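Local coordinates for protein glycoside Hydrolase (Bacteroides uniformis, PDB 5T99) that probably hydrolyses galactosidic linkages in agarose-derived oligosaccharides as a family 2 glycoside hydrolase of an intestinal bacterium, at residues N326-E331 with I717-V722; G476-V481 with D535-F540. All blocks are in the same frame, centred on the assembly; numbering follows the deposited sequence.

Contact 1: N326-E331 with I717-V722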
ATOM      1  N   ASN A 326      -9.787  -2.000   1.486  1.00 21.15           N
ATOM      2  CA  ASN A 326     -10.721  -1.227   0.688  1.00 20.88           C
ATOM      3  C   ASN A 326     -10.018  -0.770  -0.587  1.00 20.12           C
ATOM      4  O   ASN A 326      -9.080   0.019  -0.546  1.00 20.28           O
ATOM      5  CB  ASN A 326     -11.246  -0.041   1.493  1.00 21.13           C
ATOM      6  CG  ASN A 326     -12.306   0.744   0.747  1.00 21.15           C
ATOM      7  OD1 ASN A 326     -12.028   1.393  -0.277  1.00 20.50           O
ATOM      8  ND2 ASN A 326     -13.529   0.706   1.264  1.00 21.38           N
ATOM      9  N   VAL A 327     -10.520  -1.244  -1.720  1.00 20.01           N
ATOM     10  CA  VAL A 327      -9.866  -1.046  -3.018  1.00 19.52           C
ATOM     11  C   VAL A 327      -9.730   0.442  -3.354  1.00 19.24           C
ATOM     12  O   VAL A 327      -8.654   0.890  -3.749  1.00 19.80           O
ATOM     13  CB  VAL A 327     -10.619  -1.812  -4.149  1.00 18.91           C
ATOM     14  CG1 VAL A 327     -10.038  -1.489  -5.529  1.00 18.52           C
ATOM     15  CG2 VAL A 327     -10.582  -3.312  -3.886  1.00 18.60           C
ATOM     16  N   ARG A 328     -10.814   1.200  -3.196  1.00 19.34           N
ATOM     17  CA  ARG A 328     -10.783   2.638  -3.503  1.00 18.91           C
ATOM     18  C   ARG A 328      -9.802   3.415  -2.630  1.00 18.32           C
ATOM     19  O   ARG A 328      -9.073   4.273  -3.141  1.00 18.41           O
ATOM     20  CB  ARG A 328     -12.177   3.270  -3.438  1.00 19.12           C
ATOM     21  CG  ARG A 328     -12.214   4.784  -3.688  1.00 19.79           C
ATOM     22  CD  ARG A 328     -11.534   5.235  -4.989  1.00 20.38           C
ATOM     23  NE  ARG A 328     -11.267   6.676  -4.987  1.00 21.15           N
ATOM     24  CZ  ARG A 328     -10.437   7.324  -5.810  1.00 21.80           C
ATOM     25  NH1 ARG A 328      -9.728   6.687  -6.742  1.00 21.89           N
ATOM     26  NH2 ARG A 328     -10.294   8.641  -5.681  1.00 22.21           N
ATOM     27  N   ALA A 329      -9.760   3.110  -1.335  1.00 17.79           N
ATOM     28  CA  ALA A 329      -8.782   3.744  -0.437  1.00 17.91           C
ATOM     29  C   ALA A 329      -7.353   3.562  -0.946  1.00 17.50           C
ATOM     30  O   ALA A 329      -6.592   4.527  -1.010  1.00 16.75           O
ATOM     31  CB  ALA A 329      -8.906   3.185   0.980  1.00 18.29           C
ATOM     32  N   ASP A 330      -7.008   2.323  -1.312  1.00 17.43           N
ATOM     33  CA  ASP A 330      -5.675   2.010  -1.870  1.00 17.62           C
ATOM     34  C   ASP A 330      -5.450   2.696  -3.219  1.00 17.25           C
ATOM     35  O   ASP A 330      -4.395   3.286  -3.436  1.00 17.18           O
ATOM     36  CB  ASP A 330      -5.448   0.491  -2.018  1.00 17.62           C
ATOM     37  CG  ASP A 330      -5.062  -0.203  -0.707  1.00 17.55           C
ATOM     38  OD1 ASP A 330      -4.767   0.452   0.295  1.00 17.84           O
ATOM     39  OD2 ASP A 330      -5.026  -1.441  -0.688  1.00 18.34           O
ATOM     40  N   GLU A 331      -6.441   2.638  -4.103  1.00 17.15           N
ATOM     41  CA  GLU A 331      -6.335   3.280  -5.411  1.00 17.28           C
ATOM     42  C   GLU A 331      -6.024   4.775  -5.276  1.00 17.18           C
ATOM     43  O   GLU A 331      -5.107   5.284  -5.909  1.00 16.57           O
ATOM     44  CB  GLU A 331      -7.618   3.080  -6.220  1.00 17.28           C
ATOM     45  CG  GLU A 331      -7.489   3.510  -7.676  1.00 17.38           C
ATOM     46  CD  GLU A 331      -8.803   3.451  -8.439  1.00 17.89           C
ATOM     47  OE1 GLU A 331      -9.862   3.839  -7.893  1.00 16.89           O
ATOM     48  OE2 GLU A 331      -8.762   3.030  -9.611  1.00 18.93           O
ATOM     49  N   ILE A 717     -15.438  19.576  -1.383  1.00 29.34           N
ATOM     50  CA  ILE A 717     -14.900  19.137  -2.687  1.00 30.28           C
ATOM     51  C   ILE A 717     -14.741  17.603  -2.730  1.00 29.55           C
ATOM     52  O   ILE A 717     -13.729  17.064  -2.270  1.00 29.58           O
ATOM     53  CB  ILE A 717     -13.571  19.846  -3.034  1.00 30.24           C
ATOM     54  CG1 ILE A 717     -13.710  21.356  -2.798  1.00 30.77           C
ATOM     55  CG2 ILE A 717     -13.170  19.557  -4.483  1.00 30.20           C
ATOM     56  CD1 ILE A 717     -12.517  22.167  -3.253  1.00 31.45           C
ATOM     57  N   PRO A 718     -15.753  16.897  -3.274  1.00 28.80           N
ATOM     58  CA  PRO A 718     -15.609  15.460  -3.500  1.00 28.13           C
ATOM     59  C   PRO A 718     -14.562  15.175  -4.567  1.00 27.70           C
ATOM     60  O   PRO A 718     -14.514  15.883  -5.581  1.00 28.02           O
ATOM     61  CB  PRO A 718     -17.001  15.033  -3.994  1.00 28.61           C
ATOM     62  CG  PRO A 718     -17.920  16.154  -3.622  1.00 28.20           C
ATOM     63  CD  PRO A 718     -17.076  17.379  -3.714  1.00 28.38           C
ATOM     64  N   ASP A 719     -13.716  14.174  -4.329  1.00 27.08           N
ATOM     65  CA  ASP A 719     -12.755  13.746  -5.350  1.00 26.69           C
ATOM     66  C   ASP A 719     -13.471  13.055  -6.517  1.00 25.97           C
ATOM     67  O   ASP A 719     -13.058  13.198  -7.656  1.00 25.93           O
ATOM     68  CB  ASP A 719     -11.617  12.888  -4.760  1.00 26.42           C
ATOM     69  CG  ASP A 719     -12.081  11.543  -4.198  1.00 26.48           C
ATOM     70  OD1 ASP A 719     -13.284  11.358  -3.890  1.00 25.68           O
ATOM     71  OD2 ASP A 719     -11.206  10.670  -4.031  1.00 25.96           O
ATOM     72  N   ARG A 720     -14.555  12.344  -6.221  1.00 25.72           N
ATOM     73  CA  ARG A 720     -15.397  11.720  -7.235  1.00 26.83           C
ATOM     74  C   ARG A 720     -16.885  11.954  -6.933  1.00 28.42           C
ATOM     75  O   ARG A 720     -17.390  11.552  -5.873  1.00 25.70           O
ATOM     76  CB  ARG A 720     -15.087  10.225  -7.313  1.00 26.25           C
ATOM     77  CG  ARG A 720     -13.744   9.913  -7.969  1.00 26.27           C
ATOM     78  CD  ARG A 720     -13.663   8.457  -8.394  1.00 26.84           C
ATOM     79  NE  ARG A 720     -13.938   7.625  -7.241  1.00 27.82           N
ATOM     80  CZ  ARG A 720     -14.747   6.566  -7.180  1.00 28.18           C
ATOM     81  NH1 ARG A 720     -15.380   6.071  -8.241  1.00 26.98           N
ATOM     82  NH2 ARG A 720     -14.891   5.965  -6.001  1.00 28.53           N
ATOM     83  N   LYS A 721     -17.573  12.620  -7.866  1.00 31.30           N
ATOM     84  CA  LYS A 721     -19.009  12.895  -7.732  1.00 34.38           C
ATOM     85  C   LYS A 721     -19.880  11.693  -8.093  1.00 33.60           C
ATOM     86  O   LYS A 721     -21.072  11.697  -7.792  1.00 36.68           O
ATOM     87  CB  LYS A 721     -19.427  14.092  -8.594  1.00 38.79           C
ATOM     88  CG  LYS A 721     -18.854  15.425  -8.144  1.00 42.90           C
ATOM     89  CD  LYS A 721     -19.106  16.502  -9.191  1.00 47.14           C
ATOM     90  CE  LYS A 721     -18.947  17.908  -8.619  1.00 50.51           C
ATOM     91  NZ  LYS A 721     -20.075  18.296  -7.721  1.00 52.09           N
ATOM     92  N   VAL A 722     -19.301  10.680  -8.745  1.00 32.13           N
ATOM     93  CA  VAL A 722     -20.011   9.442  -9.066  1.00 30.51           C
ATOM     94  C   VAL A 722     -19.245   8.244  -8.499  1.00 29.17           C
ATOM     95  O   VAL A 722     -18.034   8.140  -8.707  1.00 28.27           O
ATOM     96  CB  VAL A 722     -20.224   9.304 -10.598  1.00 30.87           C
ATOM     97  CG1 VAL A 722     -20.968   8.011 -10.928  1.00 31.00           C
ATOM     98  CG2 VAL A 722     -20.972  10.527 -11.148  1.00 30.11           C
TER
HETATM   99  O   HOH W   1     -13.361   8.430  -4.185  1.00 22.22           O
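Arg328 NH2 donates to Asp719 OD2 at 2.8 Å, with an N-H...O angle of 152°, forming a salt bridge between two side chains that arrive from opposite directions. The carboxylate oxygen lies almost in the guanidinium plane. The carboxylate itself is turned 47° against that plane, and OD2 is met from above its own carboxylate plane. At another edge, Arg328 NH1 reaches Glu331 OE1 one helical turn on, at 3.1 Å, and also bonds Gln335; the guanidinium thus spans a three-residue ionic network and is fixed in its rotation. A water occupies the angle between the segments: Arg328 NE donates to it at 2.8 Å and Arg720 NE at 3.2 Å, and it lies 2.9 Å from Asp719 OD1, one of several acceptors within its reach. The same OD1 takes the backbone N-H of Tyr732. Arg328 sits in the first turn of helix 327-339, which follows strand 305-313 of the TIM barrel, whereas 717-722 runs off strand 713-718 in the C-terminal beta domain, so the bridge joins catalytic barrel and accessory domain. Arg720 slides past Arg328 in the reverse direction, its NE standing 3.6 Å from Arg328 NE over one face of the Arg328 guanidinium, displaced toward the rim. The two guanidinium planes are 58° apart. A bend at chi3 carries Arg720 NH2 back over the aliphatic part of Arg328, 3.6 Å from Arg328 CD, and that NH2 is salt-bridged to Asp729. The carboxylates of Asp719, Asp729 and Glu331 around the pair would offset its two positive charges. Just before the helix, Asn326 is its N-cap: its OD1 accepts from Ala329 N at 3.0 Å, and its ND2 bonds Lys728 O, a second tie to the C-terminal domain.

Contact 2: G476-V481 with D535-F540; sequences GKYAEV and DIEFHF
The Tyr478 side chain meets that of Glu537 at about a right angle, ring and carboxylate planes 62° apart, and its hydroxyl donates to Glu537 OE2 over a short 2.5 Å. OE2 receives it through its syn lone pair, on the side of the other oxygen, and lies near the plane of the ring, at its edge, with Tyr478 CE2 3.2 Å away. Glu537 leaves its helix beside the contact rather than facing it; CG stands anti to the backbone N (chi1 -165°) and the bend at chi2 (63°) swings the carboxylate over to the hydroxyl. Both carboxylate oxygens are engaged further, OE2 by Gln541 NE2 and OE1 by Tyr532 OH, so this buried acid is held from several directions. Helix 478-484 follows barrel strand 468-472 and helix 534-543 precedes strand 549-552, and the contact joins the start of the one to the later part of the other, two successive helices of the TIM barrel. Phe540 comes at Tyr478 on the slant: its CB lies 4.2 Å from Tyr478 CD2, and its carbonyl O lies at the ring edge. The Phe540 ring is turned instead to Gly476, whose N sits 4.3 Å above the plane, over the ring centre, while His539 ND1 takes the opposite face. A phenylalanine in place of Tyr478 would probably leave Glu537 OE2 without its hydroxyl donor, its carboxylate then held by Gln541 and Tyr532 alone among the partners named. The Tyr478 ring is also stacked on Phe547.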
ATOM      1  N   GLY A 476      25.476   9.560   2.898  1.00 21.84           N
ATOM      2  CA  GLY A 476      26.868   9.898   3.185  1.00 21.85           C
ATOM      3  C   GLY A 476      27.864   8.773   2.953  1.00 22.28           C
ATOM      4  O   GLY A 476      29.054   9.034   2.732  1.00 21.63           O
ATOM      5  N   LYS A 477      27.392   7.526   3.001  1.00 22.87           N
ATOM      6  CA  LYS A 477      28.256   6.364   2.748  1.00 23.80           C
ATOM      7  C   LYS A 477      28.129   5.719   1.362  1.00 22.62           C
ATOM      8  O   LYS A 477      28.755   4.682   1.123  1.00 22.86           O
ATOM      9  CB  LYS A 477      28.026   5.312   3.845  1.00 25.08           C
ATOM     10  CG  LYS A 477      28.252   5.827   5.262  1.00 26.12           C
ATOM     11  CD  LYS A 477      29.691   6.268   5.476  1.00 26.79           C
ATOM     12  CE  LYS A 477      29.980   6.536   6.949  1.00 27.85           C
ATOM     13  NZ  LYS A 477      31.440   6.758   7.144  1.00 28.60           N
ATOM     14  N   TYR A 478      27.368   6.316   0.444  1.00 21.35           N
ATOM     15  CA  TYR A 478      27.160   5.700  -0.877  1.00 21.17           C
ATOM     16  C   TYR A 478      28.471   5.550  -1.649  1.00 21.95           C
ATOM     17  O   TYR A 478      28.735   4.491  -2.213  1.00 20.90           O
ATOM     18  CB  TYR A 478      26.156   6.486  -1.734  1.00 20.31           C
ATOM     19  CG  TYR A 478      24.695   6.427  -1.312  1.00 19.46           C
ATOM     20  CD1 TYR A 478      24.250   5.618  -0.253  1.00 19.56           C
ATOM     21  CD2 TYR A 478      23.744   7.158  -2.011  1.00 19.12           C
ATOM     22  CE1 TYR A 478      22.904   5.572   0.102  1.00 19.22           C
ATOM     23  CE2 TYR A 478      22.402   7.110  -1.668  1.00 19.13           C
ATOM     24  CZ  TYR A 478      21.987   6.317  -0.615  1.00 18.96           C
ATOM     25  OH  TYR A 478      20.667   6.281  -0.276  1.00 19.13           O
ATOM     26  N   ALA A 479      29.284   6.604  -1.661  1.00 22.31           N
ATOM     27  CA  ALA A 479      30.562   6.557  -2.353  1.00 23.13           C
ATOM     28  C   ALA A 479      31.493   5.497  -1.760  1.00 23.73           C
ATOM     29  O   ALA A 479      32.084   4.702  -2.497  1.00 24.16           O
ATOM     30  CB  ALA A 479      31.228   7.928  -2.346  1.00 23.44           C
ATOM     31  N   GLU A 480      31.606   5.476  -0.431  1.00 24.28           N
ATOM     32  CA  GLU A 480      32.525   4.558   0.256  1.00 23.92           C
ATOM     33  C   GLU A 480      32.150   3.081   0.053  1.00 23.49           C
ATOM     34  O   GLU A 480      33.030   2.257  -0.195  1.00 24.18           O
ATOM     35  CB  GLU A 480      32.630   4.896   1.754  1.00 24.08           C
ATOM     36  CG  GLU A 480      33.479   3.914   2.552  1.00 25.22           C
ATOM     37  CD  GLU A 480      33.658   4.307   4.005  1.00 25.62           C
ATOM     38  OE1 GLU A 480      32.947   3.746   4.866  1.00 26.57           O
ATOM     39  OE2 GLU A 480      34.519   5.163   4.285  1.00 26.16           O
ATOM     40  N   VAL A 481      30.863   2.742   0.160  1.00 22.48           N
ATOM     41  CA  VAL A 481      30.445   1.338   0.010  1.00 21.99           C
ATOM     42  C   VAL A 481      30.705   0.804  -1.398  1.00 21.64           C
ATOM     43  O   VAL A 481      30.976  -0.376  -1.545  1.00 21.24           O
ATOM     44  CB  VAL A 481      28.974   1.100   0.420  1.00 21.44           C
ATOM     45  CG1 VAL A 481      27.997   1.591  -0.654  1.00 21.38           C
ATOM     46  CG2 VAL A 481      28.739  -0.369   0.745  1.00 21.36           C
ATOM     47  N   ASP A 535      16.506  16.936   0.175  1.00 21.94           N
ATOM     48  CA  ASP A 535      17.571  17.592  -0.609  1.00 22.24           C
ATOM     49  C   ASP A 535      18.891  16.800  -0.532  1.00 21.69           C
ATOM     50  O   ASP A 535      19.629  16.716  -1.517  1.00 20.56           O
ATOM     51  CB  ASP A 535      17.839  19.042  -0.120  1.00 22.70           C
ATOM     52  CG  ASP A 535      16.560  19.844   0.166  1.00 23.25           C
ATOM     53  OD1 ASP A 535      16.451  21.022  -0.258  1.00 22.89           O
ATOM     54  OD2 ASP A 535      15.669  19.302   0.850  1.00 24.49           O
ATOM     55  N   ILE A 536      19.173  16.245   0.651  1.00 21.70           N
ATOM     56  CA  ILE A 536      20.385  15.454   0.897  1.00 22.43           C
ATOM     57  C   ILE A 536      20.373  14.156   0.076  1.00 21.70           C
ATOM     58  O   ILE A 536      21.398  13.791  -0.510  1.00 21.46           O
ATOM     59  CB  ILE A 536      20.563  15.145   2.417  1.00 23.30           C
ATOM     60  CG1 ILE A 536      20.880  16.424   3.204  1.00 24.00           C
ATOM     61  CG2 ILE A 536      21.633  14.084   2.674  1.00 23.30           C
ATOM     62  CD1 ILE A 536      22.259  17.008   2.938  1.00 24.64           C
ATOM     63  N   GLU A 537      19.232  13.466   0.026  1.00 20.84           N
ATOM     64  CA  GLU A 537      19.145  12.246  -0.795  1.00 20.57           C
ATOM     65  C   GLU A 537      19.300  12.575  -2.288  1.00 20.55           C
ATOM     66  O   GLU A 537      20.077  11.916  -2.989  1.00 19.69           O
ATOM     67  CB  GLU A 537      17.847  11.481  -0.553  1.00 20.22           C
ATOM     68  CG  GLU A 537      17.859  10.052  -1.100  1.00 20.57           C
ATOM     69  CD  GLU A 537      18.892   9.143  -0.460  1.00 20.32           C
ATOM     70  OE1 GLU A 537      19.132   9.259   0.766  1.00 20.66           O
ATOM     71  OE2 GLU A 537      19.446   8.299  -1.186  1.00 19.30           O
ATOM     72  N   PHE A 538      18.589  13.607  -2.754  1.00 20.20           N
ATOM     73  CA  PHE A 538      18.691  14.043  -4.157  1.00 20.67           C
ATOM     74  C   PHE A 538      20.142  14.291  -4.546  1.00 21.42           C
ATOM     75  O   PHE A 538      20.596  13.835  -5.601  1.00 20.08           O
ATOM     76  CB  PHE A 538      17.880  15.324  -4.444  1.00 20.09           C
ATOM     77  CG  PHE A 538      16.407  15.214  -4.145  1.00 19.77           C
ATOM     78  CD1 PHE A 538      15.754  13.973  -4.057  1.00 19.53           C
ATOM     79  CD2 PHE A 538      15.664  16.365  -3.972  1.00 19.57           C
ATOM     80  CE1 PHE A 538      14.410  13.900  -3.769  1.00 19.76           C
ATOM     81  CE2 PHE A 538      14.305  16.299  -3.691  1.00 20.02           C
ATOM     82  CZ  PHE A 538      13.676  15.070  -3.589  1.00 20.19           C
ATOM     83  N   HIS A 539      20.852  15.012  -3.678  1.00 22.41           N
ATOM     84  CA  HIS A 539      22.252  15.323  -3.889  1.00 23.35           C
ATOM     85  C   HIS A 539      23.090  14.057  -4.057  1.00 22.88           C
ATOM     86  O   HIS A 539      23.815  13.918  -5.046  1.00 22.93           O
ATOM     87  CB  HIS A 539      22.789  16.159  -2.725  1.00 25.14           C
ATOM     88  CG  HIS A 539      24.203  16.596  -2.915  1.00 26.37           C
ATOM     89  ND1 HIS A 539      25.240  16.119  -2.140  1.00 27.23           N
ATOM     90  CD2 HIS A 539      24.759  17.429  -3.821  1.00 27.98           C
ATOM     91  CE1 HIS A 539      26.371  16.664  -2.545  1.00 28.15           C
ATOM     92  NE2 HIS A 539      26.109  17.458  -3.568  1.00 29.31           N
ATOM     93  N   PHE A 540      22.979  13.132  -3.106  1.00 22.39           N
ATOM     94  CA  PHE A 540      23.803  11.919  -3.134  1.00 22.08           C
ATOM     95  C   PHE A 540      23.340  10.901  -4.192  1.00 21.92           C
ATOM     96  O   PHE A 540      24.167  10.122  -4.672  1.00 22.01           O
ATOM     97  CB  PHE A 540      23.947  11.300  -1.731  1.00 22.65           C
ATOM     98  CG  PHE A 540      24.903  12.058  -0.821  1.00 22.78           C
ATOM     99  CD1 PHE A 540      26.285  12.005  -1.033  1.00 22.80           C
ATOM    100  CD2 PHE A 540      24.434  12.825   0.250  1.00 23.11           C
ATOM    101  CE1 PHE A 540      27.172  12.697  -0.202  1.00 22.87           C
ATOM    102  CE2 PHE A 540      25.320  13.517   1.087  1.00 22.99           C
ATOM    103  CZ  PHE A 540      26.687  13.456   0.858  1.00 22.43           C
TER

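Both contacts use helices of the TIM barrel, but in different roles: contact 1 ties the helix after strand 305-313 to the C-terminal domain, 386 residues on, whereas contact 2 joins two barrel helices only 54 residues apart. Their centres are 38 Å apart and their nearest atoms about 21 Å, so neither touches the other. Between the segments of contact 2 lie the d-galacto-isofagomine pocket residues Glu494, Ser497 and Trp530, with Tyr473 just before its first segment and Trp553 after its second. The side chain of Glu537 is nevertheless about 13 Å from the bound inhibitor, and it makes no part of the pocket itself.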